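Local coordinates for methylmalonyl-CoA carboxyltransferase 12S subunit (Propionibacterium freudenreichii, PDB 1ON3), which catalyses transfer of the carboxyl group of methylmalonyl-CoA to the biotin of the 1.3S subunit, as the hexameric core of transcarboxylase, at residues 127-133 and 167-171. Numbering follows the deposited sequence.
Sequences LLTGTPF and VVPQI
Val168 packs its side chain against the turn that leads from helix 113-129 into strand 133-139. The contact lies where two neighbouring parallel strands, 133-139 and 170-175, begin, in the crotonase-like fold of the N-terminal half; helix 147-164 links them in a beta-alpha-beta crossover. Helix 113-129 closes with a Schellman motif, with Gly130 as the C-prime residue (phi/psi 68/43). Thr131 N returns to Ala126 O. A weak bond of 3.3 Å joins Gly130 N to Leu127 O. Thr131, Pro132 and Phe133 then run extended, as do Val168 to Ile171.

Pro132 lies level with Pro169, and Phe133 with Gln170; both CA pairs are 4.9 Å apart. The parallel bridge has two hydrogen bonds, both to Phe133: Phe133 N to Pro169 O, 3.0 Å, and Ile171 N to Phe133 O, 3.0 Å. A CA-H...O contact joins Gln170 CA to Phe133 O at 3.3 Å. Phe133 (chi1 t) and Gln170 (chi1 m) point to the same face of the sheet, where both touch Met123 of helix 113-129. Gln170 NE2 bonds to Asn161 O of helix 147-164. The proline rings meet at 4.1 Å, Pro132 CG to Pro169 CD.

Val168 (chi1 m) brings CG1 to 3.8 Å from Gly130 C, while its CB lies 3.1 Å from Thr131 O. Thr131 OG1 is hydrogen-bonded to His98 ND1 on strand 95-102. On the last helical turn, Leu127 (chi1 t, chi2 p) reaches Val167 (chi1 t), with Leu127 CD1 3.5 Å from Val167 CG1.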
ATOM      1  N   LEU E 127       5.581 -10.012 -19.870  1.00 11.56           N
ATOM      2  CA  LEU E 127       5.270  -9.651 -18.484  1.00 14.22           C
ATOM      3  C   LEU E 127       5.411  -8.138 -18.261  1.00 12.20           C
ATOM      4  O   LEU E 127       4.541  -7.498 -17.683  1.00  9.59           O
ATOM      5  CB  LEU E 127       6.206 -10.414 -17.523  1.00 11.49           C
ATOM      6  CG  LEU E 127       5.993 -10.204 -16.015  1.00 15.56           C
ATOM      7  CD1 LEU E 127       4.607 -10.702 -15.633  1.00 13.19           C
ATOM      8  CD2 LEU E 127       7.053 -10.967 -15.209  1.00 16.50           C
ATOM      9  N   LEU E 128       6.516  -7.577 -18.732  1.00 13.06           N
ATOM     10  CA  LEU E 128       6.785  -6.142 -18.586  1.00 13.09           C
ATOM     11  C   LEU E 128       5.753  -5.241 -19.276  1.00 12.61           C
ATOM     12  O   LEU E 128       5.434  -4.168 -18.779  1.00 13.82           O
ATOM     13  CB  LEU E 128       8.165  -5.824 -19.162  1.00 15.10           C
ATOM     14  CG  LEU E 128       8.624  -4.371 -19.017  1.00 18.51           C
ATOM     15  CD1 LEU E 128       8.909  -4.069 -17.550  1.00 15.20           C
ATOM     16  CD2 LEU E 128       9.881  -4.151 -19.848  1.00 20.17           C
ATOM     17  N   THR E 129       5.257  -5.672 -20.429  1.00 11.13           N
ATOM     18  CA  THR E 129       4.291  -4.890 -21.197  1.00 13.16           C
ATOM     19  C   THR E 129       2.856  -5.363 -20.995  1.00 12.98           C
ATOM     20  O   THR E 129       1.910  -4.785 -21.546  1.00 13.73           O
ATOM     21  CB  THR E 129       4.632  -4.950 -22.695  1.00 12.33           C
ATOM     22  OG1 THR E 129       4.618  -6.314 -23.131  1.00 11.73           O
ATOM     23  CG2 THR E 129       6.041  -4.348 -22.952  1.00 14.96           C
ATOM     24  N   GLY E 130       2.700  -6.422 -20.209  1.00 11.64           N
ATOM     25  CA  GLY E 130       1.371  -6.950 -19.937  1.00 10.21           C
ATOM     26  C   GLY E 130       0.643  -7.586 -21.115  1.00 11.24           C
ATOM     27  O   GLY E 130      -0.559  -7.363 -21.304  1.00 13.26           O
ATOM     28  N   THR E 131       1.336  -8.389 -21.912  1.00  9.31           N
ATOM     29  CA  THR E 131       0.655  -9.022 -23.034  1.00 10.70           C
ATOM     30  C   THR E 131       0.677 -10.540 -22.950  1.00 10.39           C
ATOM     31  O   THR E 131       1.489 -11.138 -22.223  1.00 10.46           O
ATOM     32  CB  THR E 131       1.288  -8.677 -24.407  1.00 18.68           C
ATOM     33  OG1 THR E 131       2.409  -9.549 -24.630  1.00 18.11           O
ATOM     34  CG2 THR E 131       1.750  -7.211 -24.456  1.00 15.55           C
ATOM     35  N   PRO E 132      -0.219 -11.186 -23.700  1.00 10.57           N
ATOM     36  CA  PRO E 132      -0.272 -12.646 -23.711  1.00 11.57           C
ATOM     37  C   PRO E 132       1.034 -13.184 -24.316  1.00 15.87           C
ATOM     38  O   PRO E 132       1.730 -12.474 -25.059  1.00 11.80           O
ATOM     39  CB  PRO E 132      -1.453 -12.934 -24.624  1.00 14.02           C
ATOM     40  CG  PRO E 132      -2.379 -11.798 -24.335  1.00 15.43           C
ATOM     41  CD  PRO E 132      -1.451 -10.607 -24.274  1.00 12.43           C
ATOM     42  N   PHE E 133       1.354 -14.433 -23.988  1.00  8.93           N
ATOM     43  CA  PHE E 133       2.543 -15.114 -24.505  1.00  8.94           C
ATOM     44  C   PHE E 133       2.119 -16.445 -25.130  1.00 10.14           C
ATOM     45  O   PHE E 133       1.477 -17.265 -24.468  1.00  9.21           O
ATOM     46  CB  PHE E 133       3.540 -15.406 -23.386  1.00  8.78           C
ATOM     47  CG  PHE E 133       4.691 -16.251 -23.827  1.00 12.07           C
ATOM     48  CD1 PHE E 133       4.863 -17.539 -23.328  1.00 16.43           C
ATOM     49  CD2 PHE E 133       5.582 -15.778 -24.772  1.00 11.02           C
ATOM     50  CE1 PHE E 133       5.919 -18.345 -23.778  1.00 16.68           C
ATOM     51  CE2 PHE E 133       6.635 -16.576 -25.229  1.00 15.56           C
ATOM     52  CZ  PHE E 133       6.797 -17.860 -24.727  1.00 16.51           C
ATOM     53  N   VAL E 167      -0.585 -13.717 -14.436  1.00 11.19           N
ATOM     54  CA  VAL E 167      -0.328 -12.298 -14.723  1.00 12.85           C
ATOM     55  C   VAL E 167      -0.673 -12.037 -16.188  1.00 12.29           C
ATOM     56  O   VAL E 167      -1.438 -11.124 -16.495  1.00 14.24           O
ATOM     57  CB  VAL E 167       1.139 -11.916 -14.460  1.00 14.04           C
ATOM     58  CG1 VAL E 167       1.306 -10.385 -14.604  1.00 13.38           C
ATOM     59  CG2 VAL E 167       1.555 -12.369 -13.052  1.00 13.11           C
ATOM     60  N   VAL E 168      -0.104 -12.825 -17.101  1.00 11.48           N
ATOM     61  CA  VAL E 168      -0.458 -12.712 -18.518  1.00  9.97           C
ATOM     62  C   VAL E 168      -0.810 -14.130 -18.974  1.00 11.84           C
ATOM     63  O   VAL E 168      -0.213 -15.090 -18.505  1.00 13.16           O
ATOM     64  CB  VAL E 168       0.690 -12.141 -19.402  1.00 10.64           C
ATOM     65  CG1 VAL E 168       1.003 -10.707 -18.981  1.00  9.69           C
ATOM     66  CG2 VAL E 168       1.933 -13.025 -19.309  1.00  8.65           C
ATOM     67  N   PRO E 169      -1.800 -14.282 -19.871  1.00 11.08           N
ATOM     68  CA  PRO E 169      -2.178 -15.623 -20.331  1.00  9.07           C
ATOM     69  C   PRO E 169      -1.037 -16.270 -21.101  1.00 12.61           C
ATOM     70  O   PRO E 169      -0.333 -15.588 -21.845  1.00 11.26           O
ATOM     71  CB  PRO E 169      -3.389 -15.362 -21.233  1.00 16.12           C
ATOM     72  CG  PRO E 169      -3.881 -14.009 -20.815  1.00 15.68           C
ATOM     73  CD  PRO E 169      -2.610 -13.256 -20.552  1.00  9.79           C
ATOM     74  N   GLN E 170      -0.862 -17.580 -20.918  1.00  6.77           N
ATOM     75  CA  GLN E 170       0.192 -18.328 -21.599  1.00  4.68           C
ATOM     76  C   GLN E 170      -0.432 -19.522 -22.305  1.00  7.32           C
ATOM     77  O   GLN E 170      -1.070 -20.364 -21.668  1.00 11.30           O
ATOM     78  CB  GLN E 170       1.241 -18.834 -20.597  1.00  6.26           C
ATOM     79  CG  GLN E 170       1.935 -17.767 -19.783  1.00  9.10           C
ATOM     80  CD  GLN E 170       2.915 -18.370 -18.802  1.00  9.21           C
ATOM     81  OE1 GLN E 170       4.033 -18.726 -19.176  1.00 10.92           O
ATOM     82  NE2 GLN E 170       2.491 -18.514 -17.541  1.00  9.82           N
ATOM     83  N   ILE E 171      -0.255 -19.569 -23.624  1.00  7.88           N
ATOM     84  CA  ILE E 171      -0.804 -20.619 -24.472  1.00 10.30           C
ATOM     85  C   ILE E 171       0.313 -21.422 -25.152  1.00 11.92           C
ATOM     86  O   ILE E 171       1.180 -20.866 -25.827  1.00 13.99           O
ATOM     87  CB  ILE E 171      -1.725 -19.994 -25.556  1.00 11.90           C
ATOM     88  CG1 ILE E 171      -2.898 -19.284 -24.870  1.00 11.29           C
ATOM     89  CG2 ILE E 171      -2.246 -21.065 -26.520  1.00 11.93           C
ATOM     90  CD1 ILE E 171      -3.741 -18.398 -25.811  1.00 12.80           C
TER